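Local coordinates for protein glutamate racemase (Escherichia coli, PDB 2JFN) that belongs to the Asp/Glu/hydantoin racemase family of alpha/beta enzymes and here holds glutamic acid and uridine-5'-diphosphate-N-acetylmuramoyl-L-alanine at separate sites, at residues L87-C92 / R233-L238; K119-L124 / T199-C204; P189-K194 / L215-E220. One frame throughout, in Å; residues are numbered along the deposited sequence.

Interaction 1. Residues L87-C92 / R233-L238. With GLU (glutamic acid), chain B; UMA (uridine-5'-diphosphate-N-acetylmuramoyl-L-alanine), chain C.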
loop_
_atom_site.group_PDB
_atom_site.type_symbol
_atom_site.label_atom_id
_atom_site.label_comp_id
_atom_site.label_asym_id
_atom_site.label_seq_id
_atom_site.Cartn_x
_atom_site.Cartn_y
_atom_site.Cartn_z
ATOM N N LEU A 87 -8.036 13.289 6.958
ATOM C CA LEU A 87 -7.402 12.856 5.719
ATOM C C LEU A 87 -7.435 11.337 5.604
ATOM O O LEU A 87 -7.427 10.632 6.613
ATOM C CB LEU A 87 -5.947 13.349 5.705
ATOM C CG LEU A 87 -4.951 12.907 4.630
ATOM C CD1 LEU A 87 -3.815 13.926 4.579
ATOM C CD2 LEU A 87 -4.401 11.513 4.939
ATOM N N ALA A 88 -7.470 10.843 4.371
ATOM C CA ALA A 88 -7.480 9.409 4.114
ATOM C C ALA A 88 -6.418 9.042 3.081
ATOM O O ALA A 88 -6.211 9.755 2.094
ATOM C CB ALA A 88 -8.847 8.972 3.618
ATOM N N VAL A 89 -5.751 7.921 3.318
ATOM C CA VAL A 89 -4.719 7.434 2.414
ATOM C C VAL A 89 -5.129 6.092 1.832
ATOM O O VAL A 89 -5.413 5.149 2.571
ATOM C CB VAL A 89 -3.375 7.227 3.143
ATOM C CG1 VAL A 89 -2.310 6.791 2.141
ATOM C CG2 VAL A 89 -2.964 8.502 3.867
ATOM N N VAL A 90 -5.183 6.012 0.509
ATOM C CA VAL A 90 -5.514 4.767 -0.155
ATOM C C VAL A 90 -4.144 4.129 -0.378
ATOM O O VAL A 90 -3.561 4.261 -1.454
ATOM C CB VAL A 90 -6.212 5.024 -1.506
ATOM C CG1 VAL A 90 -6.577 3.704 -2.170
ATOM C CG2 VAL A 90 -7.479 5.862 -1.280
ATOM N N ALA A 91 -3.625 3.480 0.663
ATOM C CA ALA A 91 -2.303 2.846 0.612
ATOM C C ALA A 91 -2.428 1.490 -0.052
ATOM O O ALA A 91 -2.073 0.462 0.526
ATOM C CB ALA A 91 -1.750 2.699 2.021
ATOM N N CYS A 92 -2.919 1.520 -1.286
ATOM C CA CYS A 92 -3.176 0.329 -2.074
ATOM C C CYS A 92 -3.088 0.700 -3.559
ATOM O O CYS A 92 -3.906 1.473 -4.051
ATOM C CB CYS A 92 -4.590 -0.155 -1.725
ATOM S SG CYS A 92 -5.269 -1.482 -2.707
ATOM N N ARG A 233 5.385 12.470 3.713
ATOM C CA ARG A 233 5.593 13.897 3.471
ATOM C C ARG A 233 4.348 14.545 2.864
ATOM O O ARG A 233 3.967 15.644 3.255
ATOM C CB ARG A 233 6.801 14.122 2.548
ATOM C CG ARG A 233 8.151 13.791 3.189
ATOM C CD ARG A 233 9.298 14.315 2.328
ATOM N NE ARG A 233 9.377 13.639 1.033
ATOM C CZ ARG A 233 9.981 12.469 0.842
ATOM N NH1 ARG A 233 10.566 11.848 1.856
ATOM N NH2 ARG A 233 9.987 11.910 -0.361
ATOM N N ARG A 234 3.712 13.869 1.912
ATOM C CA ARG A 234 2.504 14.411 1.291
ATOM C C ARG A 234 1.378 14.532 2.325
ATOM O O ARG A 234 0.588 15.482 2.287
ATOM C CB ARG A 234 2.053 13.515 0.135
ATOM C CG ARG A 234 0.770 13.970 -0.545
ATOM C CD ARG A 234 0.880 15.390 -1.109
ATOM N NE ARG A 234 -0.284 15.722 -1.929
ATOM C CZ ARG A 234 -0.487 16.902 -2.506
ATOM N NH1 ARG A 234 0.399 17.877 -2.355
ATOM N NH2 ARG A 234 -1.574 17.103 -3.241
ATOM N N THR A 235 1.318 13.574 3.246
ATOM C CA THR A 235 0.306 13.565 4.301
ATOM C C THR A 235 0.518 14.751 5.240
ATOM O O THR A 235 -0.431 15.465 5.583
ATOM C CB THR A 235 0.359 12.242 5.105
ATOM O OG1 THR A 235 -0.041 11.164 4.250
ATOM C CG2 THR A 235 -0.574 12.293 6.323
ATOM N N ALA A 236 1.768 14.965 5.639
ATOM C CA ALA A 236 2.105 16.077 6.520
ATOM C C ALA A 236 1.780 17.408 5.837
ATOM O O ALA A 236 1.321 18.347 6.484
ATOM C CB ALA A 236 3.584 16.024 6.891
ATOM N N TRP A 237 2.009 17.493 4.530
ATOM C CA TRP A 237 1.723 18.729 3.808
ATOM C C TRP A 237 0.215 18.999 3.752
ATOM O O TRP A 237 -0.228 20.140 3.916
ATOM C CB TRP A 237 2.266 18.661 2.378
ATOM C CG TRP A 237 2.210 19.987 1.658
ATOM C CD1 TRP A 237 3.105 21.019 1.764
ATOM C CD2 TRP A 237 1.192 20.434 0.750
ATOM N NE1 TRP A 237 2.708 22.077 0.977
ATOM C CE2 TRP A 237 1.538 21.745 0.345
ATOM C CE3 TRP A 237 0.022 19.856 0.241
ATOM C CZ2 TRP A 237 0.753 22.487 -0.547
ATOM C CZ3 TRP A 237 -0.760 20.596 -0.646
ATOM C CH2 TRP A 237 -0.388 21.898 -1.030
ATOM N N LEU A 238 -0.566 17.951 3.512
ATOM C CA LEU A 238 -2.015 18.090 3.426
ATOM C C LEU A 238 -2.637 18.405 4.777
ATOM O O LEU A 238 -3.617 19.147 4.859
ATOM C CB LEU A 238 -2.634 16.815 2.849
ATOM C CG LEU A 238 -2.298 16.551 1.382
ATOM C CD1 LEU A 238 -2.808 15.190 0.969
ATOM C CD2 LEU A 238 -2.913 17.636 0.509
HETATM N N GLU B . -1.610 -3.617 -1.056
HETATM C CA GLU B . -1.758 -4.145 -2.416
HETATM C C GLU B . -1.653 -2.993 -3.396
HETATM O O GLU B . -0.829 -2.034 -3.172
HETATM C CB GLU B . -3.118 -4.847 -2.554
HETATM C CG GLU B . -2.954 -6.206 -3.271
HETATM C CD GLU B . -4.307 -6.771 -3.685
HETATM O OE1 GLU B . -4.401 -7.442 -4.709
HETATM O OE2 GLU B . -5.312 -6.572 -2.995
HETATM O OXT GLU B . -2.372 -2.980 -4.449
HETATM N N1 UMA C . 3.914 9.256 -4.227
HETATM C C2 UMA C . 2.527 8.735 -4.322
HETATM N N3 UMA C . 1.545 9.569 -3.809
HETATM C C4 UMA C . 1.757 10.828 -3.227
HETATM C C5 UMA C . 3.203 11.299 -3.161
HETATM C C6 UMA C . 4.180 10.508 -3.650
HETATM O O2 UMA C . 2.239 7.652 -4.808
HETATM O O4 UMA C . 0.805 11.467 -2.805
HETATM C C1B UMA C . 4.993 8.362 -4.778
HETATM C C2B UMA C . 5.124 8.533 -6.281
HETATM O "O2'" UMA C . 5.348 7.264 -7.012
HETATM C C3B UMA C . 6.223 9.510 -6.537
HETATM C C4B UMA C . 7.125 9.141 -5.375
HETATM O O4B UMA C . 6.285 8.686 -4.321
HETATM O O3B UMA C . 6.702 9.149 -7.860
HETATM C C5B UMA C . 7.927 10.255 -4.832
HETATM O O5B UMA C . 7.128 11.369 -4.645
HETATM P PA UMA C . 7.694 12.804 -4.259
HETATM O O1A UMA C . 6.527 13.517 -3.719
HETATM O O2A UMA C . 8.802 12.649 -3.373
HETATM O O3A UMA C . 8.089 13.425 -5.703
HETATM P PB UMA C . 7.831 12.961 -7.207
HETATM O O1B UMA C . 8.461 11.692 -7.507
HETATM O O2B UMA C . 8.130 14.105 -8.074
HETATM O "O1'" UMA C . 6.193 12.852 -7.188
HETATM C "C1'" UMA C . 5.267 13.749 -7.802
HETATM C "C2'" UMA C . 4.050 13.969 -6.944
HETATM N "N2'" UMA C . 4.393 14.581 -5.647
HETATM C "C7'" UMA C . 4.026 15.834 -5.330
HETATM O "O7'" UMA C . 3.244 16.479 -6.024
HETATM C "C8'" UMA C . 4.580 16.457 -4.067
HETATM C "C3'" UMA C . 3.340 12.617 -6.762
HETATM O "O3'" UMA C . 2.091 12.786 -6.009
HETATM C "C4'" UMA C . 3.020 11.963 -8.127
HETATM O "O4'" UMA C . 2.400 10.705 -7.951
HETATM C "C5'" UMA C . 4.304 11.811 -8.948
HETATM O "O5'" UMA C . 4.935 13.141 -9.079
HETATM C "C6'" UMA C . 4.069 11.306 -10.361
HETATM O "O6'" UMA C . 3.131 12.136 -11.029
HETATM C C18 UMA C . 1.010 13.722 -6.249
HETATM C C19 UMA C . -0.129 13.143 -7.021
HETATM O O18 UMA C . -0.814 13.840 -7.749
HETATM C C20 UMA C . 0.659 14.407 -4.911
HETATM N N4 UMA C . -0.324 11.826 -6.842
HETATM C C21 UMA C . -1.456 11.048 -7.365
HETATM C C22 UMA C . -2.862 11.650 -7.064
HETATM O O19 UMA C . -2.987 12.316 -6.012
HETATM O O20 UMA C . -3.797 11.460 -7.883
HETATM C C23 UMA C . -1.386 9.619 -6.814
#

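Interaction 2. Residues K119-L124 / T199-C204. With UMA (uridine-5'-diphosphate-N-acetylmuramoyl-L-alanine), chain C; GLU (glutamic acid), chain B.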
loop_
_atom_site.group_PDB
_atom_site.type_symbol
_atom_site.label_atom_id
_atom_site.label_comp_id
_atom_site.label_asym_id
_atom_site.label_seq_id
_atom_site.Cartn_x
_atom_site.Cartn_y
_atom_site.Cartn_z
ATOM N N LYS A 119 9.144 7.325 -11.069
ATOM C CA LYS A 119 9.818 8.603 -11.269
ATOM C C LYS A 119 11.150 8.729 -10.511
ATOM O O LYS A 119 12.185 8.977 -11.123
ATOM C CB LYS A 119 8.879 9.760 -10.901
ATOM C CG LYS A 119 9.466 11.134 -11.205
ATOM C CD LYS A 119 8.468 12.248 -10.965
ATOM C CE LYS A 119 9.098 13.594 -11.245
ATOM N NZ LYS A 119 8.233 14.700 -10.776
ATOM N N PRO A 120 11.146 8.575 -9.176
ATOM C CA PRO A 120 12.441 8.698 -8.498
ATOM C C PRO A 120 13.417 7.574 -8.847
ATOM O O PRO A 120 14.627 7.789 -8.885
ATOM C CB PRO A 120 12.061 8.711 -7.013
ATOM C CG PRO A 120 10.770 7.955 -6.974
ATOM C CD PRO A 120 10.050 8.474 -8.197
ATOM N N ALA A 121 12.893 6.380 -9.107
ATOM C CA ALA A 121 13.744 5.246 -9.445
ATOM C C ALA A 121 14.517 5.520 -10.730
ATOM O O ALA A 121 15.676 5.119 -10.862
ATOM C CB ALA A 121 12.910 3.987 -9.595
ATOM N N ALA A 122 13.872 6.208 -11.670
ATOM C CA ALA A 122 14.496 6.537 -12.949
ATOM C C ALA A 122 15.673 7.489 -12.771
ATOM O O ALA A 122 16.619 7.463 -13.556
ATOM C CB ALA A 122 13.464 7.152 -13.893
ATOM N N ARG A 123 15.612 8.329 -11.743
ATOM C CA ARG A 123 16.685 9.281 -11.466
ATOM C C ARG A 123 17.780 8.670 -10.595
ATOM O O ARG A 123 18.831 9.280 -10.398
ATOM C CB ARG A 123 16.145 10.515 -10.740
ATOM C CG ARG A 123 15.078 11.290 -11.486
ATOM C CD ARG A 123 14.774 12.589 -10.760
ATOM N NE ARG A 123 15.942 13.467 -10.718
ATOM C CZ ARG A 123 15.998 14.611 -10.043
ATOM N NH1 ARG A 123 14.947 15.019 -9.344
ATOM N NH2 ARG A 123 17.099 15.352 -10.074
ATOM N N LEU A 124 17.537 7.473 -10.071
ATOM C CA LEU A 124 18.508 6.826 -9.194
ATOM C C LEU A 124 19.313 5.716 -9.853
ATOM O O LEU A 124 20.458 5.468 -9.471
ATOM C CB LEU A 124 17.802 6.267 -7.951
ATOM C CG LEU A 124 17.087 7.279 -7.048
ATOM C CD1 LEU A 124 16.357 6.539 -5.931
ATOM C CD2 LEU A 124 18.089 8.268 -6.470
ATOM N N THR A 199 17.959 -1.074 -9.662
ATOM C CA THR A 199 16.950 -0.351 -8.882
ATOM C C THR A 199 15.601 -1.058 -9.050
ATOM O O THR A 199 15.145 -1.264 -10.169
ATOM C CB THR A 199 16.836 1.102 -9.375
ATOM O OG1 THR A 199 18.142 1.697 -9.400
ATOM C CG2 THR A 199 15.941 1.918 -8.446
ATOM N N VAL A 200 14.968 -1.440 -7.943
ATOM C CA VAL A 200 13.684 -2.134 -8.014
ATOM C C VAL A 200 12.592 -1.354 -7.296
ATOM O O VAL A 200 12.703 -1.070 -6.105
ATOM C CB VAL A 200 13.765 -3.551 -7.383
ATOM C CG1 VAL A 200 12.385 -4.210 -7.395
ATOM C CG2 VAL A 200 14.758 -4.422 -8.160
ATOM N N VAL A 201 11.540 -1.017 -8.033
ATOM C CA VAL A 201 10.407 -0.277 -7.487
ATOM C C VAL A 201 9.393 -1.247 -6.896
ATOM O O VAL A 201 8.964 -2.184 -7.558
ATOM C CB VAL A 201 9.684 0.535 -8.590
ATOM C CG1 VAL A 201 8.432 1.208 -8.017
ATOM C CG2 VAL A 201 10.628 1.577 -9.169
ATOM N N LEU A 202 9.027 -1.038 -5.641
ATOM C CA LEU A 202 8.022 -1.890 -5.023
ATOM C C LEU A 202 6.709 -1.173 -5.303
ATOM O O LEU A 202 6.357 -0.206 -4.616
ATOM C CB LEU A 202 8.286 -2.018 -3.522
ATOM C CG LEU A 202 9.681 -2.585 -3.228
ATOM C CD1 LEU A 202 9.873 -2.792 -1.731
ATOM C CD2 LEU A 202 9.855 -3.897 -3.979
ATOM N N GLY A 203 6.019 -1.631 -6.344
ATOM C CA GLY A 203 4.761 -1.029 -6.758
ATOM C C GLY A 203 3.531 -1.693 -6.173
ATOM O O GLY A 203 2.454 -1.675 -6.764
ATOM N N CYS A 204 3.709 -2.311 -5.017
ATOM C CA CYS A 204 2.618 -2.953 -4.299
ATOM C C CYS A 204 2.944 -2.638 -2.844
ATOM O O CYS A 204 4.049 -2.923 -2.383
ATOM C CB CYS A 204 2.623 -4.461 -4.546
ATOM S SG CYS A 204 1.183 -5.300 -3.874
HETATM N N1 UMA C . 3.914 9.256 -4.227
HETATM C C2 UMA C . 2.527 8.735 -4.322
HETATM N N3 UMA C . 1.545 9.569 -3.809
HETATM C C4 UMA C . 1.757 10.828 -3.227
HETATM C C5 UMA C . 3.203 11.299 -3.161
HETATM C C6 UMA C . 4.180 10.508 -3.650
HETATM O O2 UMA C . 2.239 7.652 -4.808
HETATM O O4 UMA C . 0.805 11.467 -2.805
HETATM C C1B UMA C . 4.993 8.362 -4.778
HETATM C C2B UMA C . 5.124 8.533 -6.281
HETATM O "O2'" UMA C . 5.348 7.264 -7.012
HETATM C C3B UMA C . 6.223 9.510 -6.537
HETATM C C4B UMA C . 7.125 9.141 -5.375
HETATM O O4B UMA C . 6.285 8.686 -4.321
HETATM O O3B UMA C . 6.702 9.149 -7.860
HETATM C C5B UMA C . 7.927 10.255 -4.832
HETATM O O5B UMA C . 7.128 11.369 -4.645
HETATM P PA UMA C . 7.694 12.804 -4.259
HETATM O O1A UMA C . 6.527 13.517 -3.719
HETATM O O2A UMA C . 8.802 12.649 -3.373
HETATM O O3A UMA C . 8.089 13.425 -5.703
HETATM P PB UMA C . 7.831 12.961 -7.207
HETATM O O1B UMA C . 8.461 11.692 -7.507
HETATM O O2B UMA C . 8.130 14.105 -8.074
HETATM O "O1'" UMA C . 6.193 12.852 -7.188
HETATM C "C1'" UMA C . 5.267 13.749 -7.802
HETATM C "C2'" UMA C . 4.050 13.969 -6.944
HETATM N "N2'" UMA C . 4.393 14.581 -5.647
HETATM C "C7'" UMA C . 4.026 15.834 -5.330
HETATM O "O7'" UMA C . 3.244 16.479 -6.024
HETATM C "C8'" UMA C . 4.580 16.457 -4.067
HETATM C "C3'" UMA C . 3.340 12.617 -6.762
HETATM O "O3'" UMA C . 2.091 12.786 -6.009
HETATM C "C4'" UMA C . 3.020 11.963 -8.127
HETATM O "O4'" UMA C . 2.400 10.705 -7.951
HETATM C "C5'" UMA C . 4.304 11.811 -8.948
HETATM O "O5'" UMA C . 4.935 13.141 -9.079
HETATM C "C6'" UMA C . 4.069 11.306 -10.361
HETATM O "O6'" UMA C . 3.131 12.136 -11.029
HETATM C C18 UMA C . 1.010 13.722 -6.249
HETATM C C19 UMA C . -0.129 13.143 -7.021
HETATM O O18 UMA C . -0.814 13.840 -7.749
HETATM C C20 UMA C . 0.659 14.407 -4.911
HETATM N N4 UMA C . -0.324 11.826 -6.842
HETATM C C21 UMA C . -1.456 11.048 -7.365
HETATM C C22 UMA C . -2.862 11.650 -7.064
HETATM O O19 UMA C . -2.987 12.316 -6.012
HETATM O O20 UMA C . -3.797 11.460 -7.883
HETATM C C23 UMA C . -1.386 9.619 -6.814
HETATM N N GLU B . -1.610 -3.617 -1.056
HETATM C CA GLU B . -1.758 -4.145 -2.416
HETATM C C GLU B . -1.653 -2.993 -3.396
HETATM O O GLU B . -0.829 -2.034 -3.172
HETATM C CB GLU B . -3.118 -4.847 -2.554
HETATM C CG GLU B . -2.954 -6.206 -3.271
HETATM C CD GLU B . -4.307 -6.771 -3.685
HETATM O OE1 GLU B . -4.401 -7.442 -4.709
HETATM O OE2 GLU B . -5.312 -6.572 -2.995
HETATM O OXT GLU B . -2.372 -2.980 -4.449
#

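Interaction 3. Residues P189-K194 / L215-E220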
loop_
_atom_site.group_PDB
_atom_site.type_symbol
_atom_site.label_atom_id
_atom_site.label_comp_id
_atom_site.label_asym_id
_atom_site.label_seq_id
_atom_site.Cartn_x
_atom_site.Cartn_y
_atom_site.Cartn_z
ATOM N N PRO A 189 13.254 -15.050 -13.199
ATOM C CA PRO A 189 13.474 -14.282 -14.431
ATOM C C PRO A 189 14.594 -13.256 -14.285
ATOM O O PRO A 189 15.451 -13.116 -15.165
ATOM C CB PRO A 189 12.125 -13.605 -14.658
ATOM C CG PRO A 189 11.160 -14.571 -14.083
ATOM C CD PRO A 189 11.833 -15.011 -12.807
ATOM N N TRP A 190 14.574 -12.530 -13.170
ATOM C CA TRP A 190 15.572 -11.507 -12.902
ATOM C C TRP A 190 16.922 -12.093 -12.516
ATOM O O TRP A 190 17.959 -11.579 -12.915
ATOM C CB TRP A 190 15.070 -10.562 -11.805
ATOM C CG TRP A 190 13.981 -9.639 -12.279
ATOM C CD1 TRP A 190 13.402 -9.620 -13.515
ATOM C CD2 TRP A 190 13.356 -8.591 -11.526
ATOM N NE1 TRP A 190 12.457 -8.626 -13.581
ATOM C CE2 TRP A 190 12.408 -7.978 -12.374
ATOM C CE3 TRP A 190 13.506 -8.111 -10.218
ATOM C CZ2 TRP A 190 11.612 -6.908 -11.958
ATOM C CZ3 TRP A 190 12.711 -7.041 -9.803
ATOM C CH2 TRP A 190 11.778 -6.455 -10.673
ATOM N N LEU A 191 16.906 -13.171 -11.743
ATOM C CA LEU A 191 18.148 -13.808 -11.329
ATOM C C LEU A 191 18.876 -14.446 -12.512
ATOM O O LEU A 191 20.052 -14.777 -12.407
ATOM C CB LEU A 191 17.872 -14.864 -10.256
ATOM C CG LEU A 191 17.339 -14.306 -8.934
ATOM C CD1 LEU A 191 16.920 -15.448 -8.016
ATOM C CD2 LEU A 191 18.421 -13.448 -8.280
ATOM N N ARG A 192 18.183 -14.619 -13.634
ATOM C CA ARG A 192 18.811 -15.210 -14.817
ATOM C C ARG A 192 19.279 -14.164 -15.823
ATOM O O ARG A 192 19.739 -14.508 -16.911
ATOM C CB ARG A 192 17.852 -16.177 -15.514
ATOM C CG ARG A 192 17.692 -17.513 -14.810
ATOM C CD ARG A 192 16.650 -18.365 -15.517
ATOM N NE ARG A 192 16.570 -19.713 -14.959
ATOM C CZ ARG A 192 15.707 -20.639 -15.371
ATOM N NH1 ARG A 192 14.847 -20.360 -16.339
ATOM N NH2 ARG A 192 15.718 -21.848 -14.822
ATOM N N MET A 193 19.164 -12.889 -15.458
ATOM C CA MET A 193 19.577 -11.804 -16.342
ATOM C C MET A 193 21.076 -11.525 -16.257
ATOM O O MET A 193 21.675 -11.610 -15.179
ATOM C CB MET A 193 18.810 -10.520 -16.006
ATOM C CG MET A 193 17.356 -10.501 -16.467
ATOM S SD MET A 193 16.506 -8.971 -15.987
ATOM C CE MET A 193 17.079 -7.807 -17.256
ATOM N N LYS A 194 21.678 -11.195 -17.399
ATOM C CA LYS A 194 23.102 -10.869 -17.448
ATOM C C LYS A 194 23.298 -9.632 -16.573
ATOM O O LYS A 194 24.179 -9.582 -15.712
ATOM C CB LYS A 194 23.541 -10.554 -18.887
ATOM C CG LYS A 194 25.029 -10.228 -19.011
ATOM C CD LYS A 194 25.316 -9.010 -19.906
ATOM C CE LYS A 194 25.367 -9.334 -21.401
ATOM N NZ LYS A 194 24.050 -9.623 -22.044
ATOM N N LEU A 215 15.890 -8.557 -0.154
ATOM C CA LEU A 215 17.306 -8.236 -0.198
ATOM C C LEU A 215 18.198 -9.468 -0.066
ATOM O O LEU A 215 19.360 -9.438 -0.457
ATOM C CB LEU A 215 17.633 -7.202 0.880
ATOM C CG LEU A 215 17.017 -5.835 0.566
ATOM C CD1 LEU A 215 17.280 -4.866 1.697
ATOM C CD2 LEU A 215 17.605 -5.304 -0.735
ATOM N N GLN A 216 17.659 -10.554 0.477
ATOM C CA GLN A 216 18.446 -11.775 0.617
ATOM C C GLN A 216 18.464 -12.545 -0.699
ATOM O O GLN A 216 19.415 -13.266 -0.997
ATOM C CB GLN A 216 17.866 -12.678 1.711
ATOM C CG GLN A 216 17.846 -12.077 3.104
ATOM C CD GLN A 216 17.384 -13.072 4.154
ATOM O OE1 GLN A 216 18.110 -14.007 4.497
ATOM N NE2 GLN A 216 16.168 -12.886 4.659
ATOM N N VAL A 217 17.408 -12.381 -1.486
ATOM C CA VAL A 217 17.271 -13.080 -2.756
ATOM C C VAL A 217 17.777 -12.302 -3.965
ATOM O O VAL A 217 18.377 -12.879 -4.869
ATOM C CB VAL A 217 15.784 -13.464 -2.995
ATOM C CG1 VAL A 217 15.613 -14.135 -4.350
ATOM C CG2 VAL A 217 15.315 -14.383 -1.890
ATOM N N LEU A 218 17.527 -10.997 -3.987
ATOM C CA LEU A 218 17.948 -10.165 -5.110
ATOM C C LEU A 218 19.463 -10.009 -5.195
ATOM O O LEU A 218 20.162 -10.031 -4.179
ATOM C CB LEU A 218 17.306 -8.774 -5.014
ATOM C CG LEU A 218 15.783 -8.670 -5.174
ATOM C CD1 LEU A 218 15.326 -7.300 -4.700
ATOM C CD2 LEU A 218 15.386 -8.901 -6.629
ATOM N N PRO A 219 19.992 -9.852 -6.419
ATOM C CA PRO A 219 21.435 -9.689 -6.608
ATOM C C PRO A 219 21.998 -8.525 -5.804
ATOM O O PRO A 219 21.365 -7.473 -5.676
ATOM C CB PRO A 219 21.575 -9.481 -8.118
ATOM C CG PRO A 219 20.231 -8.984 -8.540
ATOM C CD PRO A 219 19.290 -9.819 -7.712
ATOM N N GLU A 220 23.192 -8.729 -5.263
ATOM C CA GLU A 220 23.870 -7.724 -4.451
ATOM C C GLU A 220 23.800 -6.358 -5.125
ATOM O O GLU A 220 23.835 -6.261 -6.354
ATOM C CB GLU A 220 25.341 -8.107 -4.267
ATOM C CG GLU A 220 25.600 -9.606 -4.190
ATOM C CD GLU A 220 27.059 -9.953 -4.465
ATOM O OE1 GLU A 220 27.929 -9.543 -3.667
ATOM O OE2 GLU A 220 27.334 -10.631 -5.487
#

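Interaction 1. Residues L87-C92 / R233-L238
Thr235 meets Val89 with a hydroxyl whose bonding is settled elsewhere: OG1 lies 4.0 Å from Val89 CG2, yet it hydrogen-bonds back to Ile231 O in the preceding turn of its own helix. This is helix-on-sheet packing in an alpha/beta fold, with helix 228-241 running nearly antiparallel (160°) to strand 87-90 of the mixed sheet. Turning OG1 beside the backbone N (chi1 -67°) sends CG2 the other way, to 4.0 Å from Leu87 CD1, and a polar residue thereby offers the buried interface a methyl group. Leu87 meets both Thr235 and Leu238. Its CD1 touches Leu238 CB at 3.6 Å, the two side chains crossing at about a right angle, and also lies 3.9 Å from the carbonyl oxygen Thr235 O. Ile40 of helix 33-43 packs beside both Val89 and Thr235.

Beyond the packed residues each segment meets a ligand: Cys92, just past the strand, lines the glutamic acid pocket, and Arg233 NH2 gives UMA O2A a weak hydrogen bond. The flat guanidinium of Arg234 is sandwiched: UMA C20 sits 3.3 Å above one face toward the rim, and Leu238 CD2 lies 3.9 Å from the opposite face, over its centre.

Interaction 2. Residues K119-L124 / T199-C204
The short axes of helix 119-124 and strand 199-202 run almost exactly antiparallel, at 172°, and come within 8.7 Å of each other, with Ala121 and Thr199 as the nearest CA pair. The close spacing is consistent with the small alanine at the point of contact; this is helix-on-sheet packing in an alpha/beta domain, and strand 199-202 is an inner strand of the four-stranded parallel sheet, lying between strands 129-134 and 223-225.

Ala121 is at the centre of the contact. Its single methyl points at the strand and touches two residues that project from the same face, two positions apart. Toward Val201 the fit is tight, Ala121 CB to Val201 CG2 being 3.3 Å, shorter than usual van der Waals contact. The methyl of Thr199 is more relaxed, with CG2 at 3.8 Å from Ala121 CB. Thr199 puts that methyl anti to its own nitrogen while OG1 lies beside the nitrogen (chi1 -52°), where it bonds to a residue immediately flanking the segments; methyl and hydroxyl thus serve different neighbours. Leu124, exposed at the edge of the contact, brings its backbone carbon C to 4.2 Å from Thr199 OG1, and its side chain leans on Arg223 and Val225 of the next strand. Val130 of strand 129-134 packs against both Ala121 and Val201.

Away from this packing, each segment serves a ligand. Lys119, on the helix side turned from the strand, extends fully beyond CG and hydrogen-bonds through NZ to UMA O2B at 2.8 Å, a pairing that probably gains from the charge of the diphosphate. Pro120 CD lies 3.4 Å from UMA O3B. Past the strand end, Cys204 carries SG anti to its nitrogen (chi1 -172°), and the sulfur lies 3.5 Å from CA of the bound glutamic acid.

Interaction 3. Residues P189-K194 / L215-E220
Aliphatic contacts dominate where Leu191 leans across to Val217 and Pro219. The CA-CB bond of Leu191 does not aim at the partner segment, but CG lies beside the backbone N (chi1 -65°), and from there the two branches divide the work. CD1 approaches Val217 CG1 at 4.1 Å, the two side chains crossing at about a right angle. CD2 takes the proline, resting 3.8 Å from Pro219 CD at the ring carbon next to the nitrogen. Leu191 itself stays exposed, at the outer margin of the contact, whereas Val217 is buried and also packs on Leu183 and Leu187.

A second kind of contact sets hydrocarbon against backbone. Leu191 CD2 lies 3.5 Å from the carbonyl oxygen Val217 O, at the very end of helix 211-217. Leu218 is the first residue to leave helical geometry, with psi near 149°, and the extended chain that follows brings Pro219 round toward Leu191.

In fold terms, these are the endings of two helices that flank strand 199-202 in the sequence. Helix 211-217 is the connection of a beta-alpha-beta crossover from that strand to its parallel neighbour 223-225, and the short helix 188-191 comes just before the first of these strands.

The remaining contact is aromatic against aliphatic. Trp190 and Leu218 lie side by side and point the same way, and the indole is met at its edge, near the ring plane, and not over a face: Leu218 CD2 is 4.1 Å from Trp190 CE3 on the six-membered ring. Glu158 and Leu160 of strand 156-161 also touch the indole, while Leu224 of strand 223-225 and Leu187 pack against Leu218. Met193 N is bonded to Trp190 O at 3.1 Å, and Pro219 O is hydrogen-bonded to Thr222 OG1.

Overall arrangement
Interactions 1 and 2 each pack a helix on a strand, in two different sheets, while interaction 3 joins two helix ends beside the second, parallel sheet. Interaction 1 belongs to the mixed sheet, and its segments close a long loop within which interactions 2 and 3 both fall. Those two interleave along the sequence, their centres 16 Å apart; they touch where Val200 CG2 meets Trp190 CZ3 at 3.7 Å, on the face of strand 199-202 turned from helix 118-124. Interactions 1 and 2, with centres 19 Å apart, do not touch, yet residues from both contribute to each ligand's surroundings. The centres of interactions 1 and 3 are 33 Å apart, across the chain's centre.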